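Local coordinates for protein eukaryotic translation initiation factor 2A (Schizosaccharomyces pombe, PDB 3WJ9) that probably directs methionyl-tRNAi to 40S ribosomal subunits in a codon-dependent manner, in the early steps of translating a small number of specific mRNAs, at residues G80-E92 with P102-G114. Residues are numbered along the deposited sequence; the frame is centred on the assembly and turned at random.
Sequences GFSPLGKYLSTWE and PKQNMKVWNTETG
W109 lies across T90 and is joined to it by a side-chain hydrogen bond. The CB of W109 sits 3.6 Å from L88 O. With CG beside the backbone N (chi1 -45°), the indole runs along the neighbouring strand. W109 CD1 comes 3.0 Å from L88 O, which lies at the ring edge. One atom further, W109 NE1 donates to T90 OG1 at 2.7 Å. This bond is nearly straight (167°) and close to the ring plane. T90 CG2 also touches W109 NE1, and W109 CE2 and CZ2 pass near T90 OG1. K107 CB covers one face of the indole, toward its rim.

Beneath these side chains, strands 87-92 and 106-110 pair antiparallel. L88 and W109 exchange two backbone hydrogen bonds. T90 N donates to K107 O, while the return bond from K107 N is weak. The other face of the sheet carries S89 and V108, where S89 OG lies 3.9 Å from V108 CG2. S89 OG is hydrogen-bonded to N129.

At the turn end, T111 OG1 donates to G85 O at 2.9 Å, in the carbonyl plane. G85 closes a type I turn from S82.

Strands 87-92 and 106-110 are the two middle strands of a four-stranded propeller blade, within WD repeat 1. The indole N-H is buried but satisfied, and a side-chain bond reinforces the backbone pairing on the W109 face.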
loop_
_atom_site.group_PDB
_atom_site.type_symbol
_atom_site.label_atom_id
_atom_site.label_comp_id
_atom_site.label_asym_id
_atom_site.label_seq_id
_atom_site.Cartn_x
_atom_site.Cartn_y
_atom_site.Cartn_z
ATOM N N GLY A 80 -1.540 -11.009 0.800
ATOM C CA GLY A 80 -0.643 -10.072 1.450
ATOM C C GLY A 80 0.578 -10.719 2.071
ATOM O O GLY A 80 0.470 -11.688 2.818
ATOM N N PHE A 81 1.747 -10.174 1.752
ATOM C CA PHE A 81 3.000 -10.638 2.332
ATOM C C PHE A 81 3.357 -9.839 3.578
ATOM O O PHE A 81 3.190 -8.620 3.615
ATOM C CB PHE A 81 4.140 -10.523 1.316
ATOM C CG PHE A 81 4.240 -11.680 0.362
ATOM C CD1 PHE A 81 4.864 -12.857 0.737
ATOM C CD2 PHE A 81 3.725 -11.582 -0.919
ATOM C CE1 PHE A 81 4.967 -13.916 -0.143
ATOM C CE2 PHE A 81 3.824 -12.635 -1.804
ATOM C CZ PHE A 81 4.446 -13.806 -1.416
ATOM N N SER A 82 3.848 -10.534 4.596
ATOM C CA SER A 82 4.442 -9.882 5.753
ATOM C C SER A 82 5.770 -9.254 5.310
ATOM O O SER A 82 6.359 -9.711 4.333
ATOM C CB SER A 82 4.636 -10.891 6.886
ATOM O OG SER A 82 5.485 -11.950 6.480
ATOM N N PRO A 83 6.238 -8.203 6.015
ATOM C CA PRO A 83 7.394 -7.392 5.605
ATOM C C PRO A 83 8.615 -8.183 5.132
ATOM O O PRO A 83 9.311 -7.728 4.224
ATOM C CB PRO A 83 7.731 -6.614 6.879
ATOM C CG PRO A 83 6.428 -6.438 7.537
ATOM C CD PRO A 83 5.672 -7.715 7.284
ATOM N N LEU A 84 8.869 -9.341 5.731
ATOM C CA LEU A 84 10.007 -10.163 5.333
ATOM C C LEU A 84 9.545 -11.381 4.534
ATOM O O LEU A 84 10.329 -12.290 4.256
ATOM C CB LEU A 84 10.809 -10.599 6.560
ATOM C CG LEU A 84 11.453 -9.471 7.371
ATOM C CD1 LEU A 84 12.114 -10.013 8.627
ATOM C CD2 LEU A 84 12.463 -8.707 6.528
ATOM N N GLY A 85 8.266 -11.388 4.174
ATOM C CA GLY A 85 7.713 -12.414 3.309
ATOM C C GLY A 85 7.716 -13.814 3.889
ATOM O O GLY A 85 7.597 -14.792 3.154
ATOM N N LYS A 86 7.853 -13.915 5.207
ATOM C CA LYS A 86 7.833 -15.214 5.866
ATOM C C LYS A 86 6.404 -15.640 6.182
ATOM O O LYS A 86 6.164 -16.764 6.623
ATOM C CB LYS A 86 8.671 -15.188 7.145
ATOM C CG LYS A 86 10.171 -15.156 6.902
ATOM C CD LYS A 86 10.937 -15.103 8.214
ATOM C CE LYS A 86 12.435 -15.200 7.983
ATOM N NZ LYS A 86 12.816 -16.526 7.424
ATOM N N TYR A 87 5.458 -14.735 5.955
ATOM C CA TYR A 87 4.048 -15.050 6.149
ATOM C C TYR A 87 3.189 -14.431 5.050
ATOM O O TYR A 87 3.467 -13.329 4.572
ATOM C CB TYR A 87 3.574 -14.576 7.525
ATOM C CG TYR A 87 4.376 -15.142 8.673
ATOM C CD1 TYR A 87 4.160 -16.437 9.129
ATOM C CD2 TYR A 87 5.356 -14.384 9.298
ATOM C CE1 TYR A 87 4.896 -16.957 10.178
ATOM C CE2 TYR A 87 6.095 -14.895 10.347
ATOM C CZ TYR A 87 5.862 -16.181 10.784
ATOM O OH TYR A 87 6.600 -16.689 11.829
ATOM N N LEU A 88 2.147 -15.155 4.655
ATOM C CA LEU A 88 1.232 -14.698 3.618
ATOM C C LEU A 88 -0.208 -14.897 4.080
ATOM O O LEU A 88 -0.587 -15.990 4.495
ATOM C CB LEU A 88 1.489 -15.447 2.306
ATOM C CG LEU A 88 0.615 -15.110 1.093
ATOM C CD1 LEU A 88 1.056 -13.806 0.450
ATOM C CD2 LEU A 88 0.646 -16.239 0.076
ATOM N N SER A 89 -1.004 -13.833 4.015
ATOM C CA SER A 89 -2.397 -13.889 4.452
ATOM C C SER A 89 -3.351 -13.973 3.263
ATOM O O SER A 89 -3.124 -13.345 2.230
ATOM C CB SER A 89 -2.734 -12.672 5.318
ATOM O OG SER A 89 -1.918 -12.625 6.477
ATOM N N THR A 90 -4.418 -14.752 3.417
ATOM C CA THR A 90 -5.375 -14.971 2.335
ATOM C C THR A 90 -6.817 -14.712 2.765
ATOM O O THR A 90 -7.368 -15.457 3.565
ATOM C CB THR A 90 -5.287 -16.414 1.791
ATOM O OG1 THR A 90 -5.600 -17.340 2.839
ATOM C CG2 THR A 90 -3.894 -16.708 1.259
ATOM N N TRP A 91 -7.425 -13.662 2.217
ATOM C CA TRP A 91 -8.833 -13.360 2.476
ATOM C C TRP A 91 -9.735 -14.173 1.553
ATOM O O TRP A 91 -9.632 -14.076 0.331
ATOM C CB TRP A 91 -9.113 -11.861 2.288
ATOM C CG TRP A 91 -10.526 -11.420 2.649
ATOM C CD1 TRP A 91 -10.928 -10.858 3.819
ATOM C CD2 TRP A 91 -11.696 -11.488 1.820
ATOM N NE1 TRP A 91 -12.272 -10.587 3.787
ATOM C CE2 TRP A 91 -12.769 -10.962 2.566
ATOM C CE3 TRP A 91 -11.943 -11.949 0.526
ATOM C CZ2 TRP A 91 -14.066 -10.882 2.062
ATOM C CZ3 TRP A 91 -13.234 -11.869 0.024
ATOM C CH2 TRP A 91 -14.277 -11.338 0.792
ATOM N N GLU A 92 -10.610 -14.982 2.140
ATOM C CA GLU A 92 -11.658 -15.652 1.378
ATOM C C GLU A 92 -12.983 -14.953 1.648
ATOM O O GLU A 92 -13.078 -14.132 2.559
ATOM C CB GLU A 92 -11.756 -17.133 1.750
ATOM C CG GLU A 92 -10.474 -17.924 1.559
ATOM C CD GLU A 92 -10.631 -19.382 1.953
ATOM O OE1 GLU A 92 -9.646 -20.140 1.838
ATOM O OE2 GLU A 92 -11.741 -19.770 2.374
ATOM N N PRO A 102 -19.393 -19.847 11.902
ATOM C CA PRO A 102 -18.735 -18.975 10.922
ATOM C C PRO A 102 -17.368 -19.522 10.518
ATOM O O PRO A 102 -16.588 -19.909 11.385
ATOM C CB PRO A 102 -18.600 -17.640 11.667
ATOM C CG PRO A 102 -18.793 -17.973 13.115
ATOM C CD PRO A 102 -19.745 -19.123 13.132
ATOM N N LYS A 103 -17.092 -19.560 9.217
ATOM C CA LYS A 103 -15.858 -20.159 8.718
ATOM C C LYS A 103 -14.670 -19.218 8.850
ATOM O O LYS A 103 -14.822 -17.998 8.858
ATOM C CB LYS A 103 -16.019 -20.584 7.257
ATOM C CG LYS A 103 -17.353 -21.232 6.945
ATOM C CD LYS A 103 -17.277 -22.115 5.706
ATOM C CE LYS A 103 -15.983 -22.916 5.664
ATOM N NZ LYS A 103 -15.893 -23.748 4.434
ATOM N N GLN A 104 -13.480 -19.799 8.952
ATOM C CA GLN A 104 -12.265 -19.014 9.109
ATOM C C GLN A 104 -11.835 -18.452 7.762
ATOM O O GLN A 104 -11.059 -19.064 7.029
ATOM C CB GLN A 104 -11.156 -19.854 9.744
ATOM C CG GLN A 104 -11.603 -20.631 10.981
ATOM C CD GLN A 104 -11.245 -19.930 12.279
ATOM O OE1 GLN A 104 -11.245 -18.700 12.356
ATOM N NE2 GLN A 104 -10.938 -20.712 13.308
ATOM N N ASN A 105 -12.359 -17.270 7.456
ATOM C CA ASN A 105 -12.244 -16.668 6.135
ATOM C C ASN A 105 -10.795 -16.414 5.740
ATOM O O ASN A 105 -10.316 -16.922 4.728
ATOM C CB ASN A 105 -13.019 -15.366 6.105
ATOM C CG ASN A 105 -14.249 -15.406 6.997
ATOM O OD1 ASN A 105 -14.428 -14.537 7.845
ATOM N ND2 ASN A 105 -15.092 -16.420 6.821
HETATM N N MSE A 106 -10.062 -15.721 6.611
HETATM C CA MSE A 106 -8.653 -15.418 6.378
HETATM C C MSE A 106 -7.726 -16.216 7.275
HETATM O O MSE A 106 -7.954 -16.303 8.498
HETATM C CB MSE A 106 -8.426 -13.906 6.496
HETATM C CG MSE A 106 -7.939 -13.433 7.861
HETATM SE SE MSE A 106 -5.982 -13.215 7.805
HETATM C CE MSE A 106 -5.829 -11.695 9.045
ATOM N N LYS A 107 -6.690 -16.802 6.678
ATOM C CA LYS A 107 -5.761 -17.665 7.348
ATOM C C LYS A 107 -4.382 -17.069 7.128
ATOM O O LYS A 107 -4.180 -16.301 6.185
ATOM C CB LYS A 107 -5.877 -19.081 6.791
ATOM C CG LYS A 107 -7.325 -19.538 6.625
ATOM C CD LYS A 107 -7.449 -20.799 5.794
ATOM C CE LYS A 107 -8.864 -20.957 5.258
ATOM N NZ LYS A 107 -9.877 -21.019 6.349
ATOM N N VAL A 108 -3.440 -17.385 8.003
ATOM C CA VAL A 108 -2.071 -16.944 7.796
ATOM C C VAL A 108 -1.251 -18.178 7.451
ATOM O O VAL A 108 -1.446 -19.240 8.040
ATOM C CB VAL A 108 -1.498 -16.225 9.032
ATOM C CG1 VAL A 108 -0.106 -15.683 8.742
ATOM C CG2 VAL A 108 -2.422 -15.098 9.462
ATOM N N TRP A 109 -0.355 -18.050 6.480
ATOM C CA TRP A 109 0.409 -19.198 6.011
ATOM C C TRP A 109 1.911 -18.959 6.111
ATOM O O TRP A 109 2.378 -17.823 6.040
ATOM C CB TRP A 109 0.040 -19.536 4.560
ATOM C CG TRP A 109 -1.440 -19.546 4.263
ATOM C CD1 TRP A 109 -2.230 -18.464 4.007
ATOM C CD2 TRP A 109 -2.293 -20.696 4.162
ATOM N NE1 TRP A 109 -3.522 -18.864 3.768
ATOM C CE2 TRP A 109 -3.587 -20.228 3.854
ATOM C CE3 TRP A 109 -2.089 -22.072 4.306
ATOM C CZ2 TRP A 109 -4.670 -21.088 3.690
ATOM C CZ3 TRP A 109 -3.169 -22.923 4.143
ATOM C CH2 TRP A 109 -4.442 -22.428 3.839
ATOM N N ASN A 110 2.662 -20.041 6.282
ATOM C CA ASN A 110 4.113 -19.991 6.197
ATOM C C ASN A 110 4.525 -20.173 4.741
ATOM O O ASN A 110 3.869 -20.898 3.991
ATOM C CB ASN A 110 4.744 -21.063 7.091
ATOM C CG ASN A 110 6.257 -20.937 7.192
ATOM O OD1 ASN A 110 6.952 -20.755 6.192
ATOM N ND2 ASN A 110 6.775 -21.045 8.411
ATOM N N THR A 111 5.606 -19.515 4.343
ATOM C CA THR A 111 6.013 -19.506 2.942
ATOM C C THR A 111 7.117 -20.517 2.624
ATOM O O THR A 111 7.287 -20.903 1.468
ATOM C CB THR A 111 6.482 -18.100 2.509
ATOM O OG1 THR A 111 7.641 -17.724 3.263
ATOM C CG2 THR A 111 5.376 -17.077 2.735
ATOM N N GLU A 112 7.864 -20.951 3.636
ATOM C CA GLU A 112 8.939 -21.918 3.407
ATOM C C GLU A 112 8.531 -23.316 3.905
ATOM O O GLU A 112 9.202 -24.313 3.628
ATOM C CB GLU A 112 10.255 -21.444 4.062
ATOM C CG GLU A 112 11.279 -22.553 4.339
ATOM C CD GLU A 112 12.613 -22.064 4.865
ATOM O OE1 GLU A 112 12.839 -20.838 4.905
ATOM O OE2 GLU A 112 13.440 -22.922 5.246
ATOM N N THR A 113 7.385 -23.413 4.575
ATOM C CA THR A 113 6.883 -24.729 4.973
ATOM C C THR A 113 5.482 -25.029 4.443
ATOM O O THR A 113 5.089 -26.192 4.341
ATOM C CB THR A 113 6.865 -24.894 6.504
ATOM O OG1 THR A 113 5.930 -23.976 7.081
ATOM C CG2 THR A 113 8.239 -24.642 7.078
ATOM N N GLY A 114 4.730 -23.986 4.107
ATOM C CA GLY A 114 3.372 -24.163 3.627
ATOM C C GLY A 114 2.453 -24.632 4.737
ATOM O O GLY A 114 1.467 -25.329 4.496
#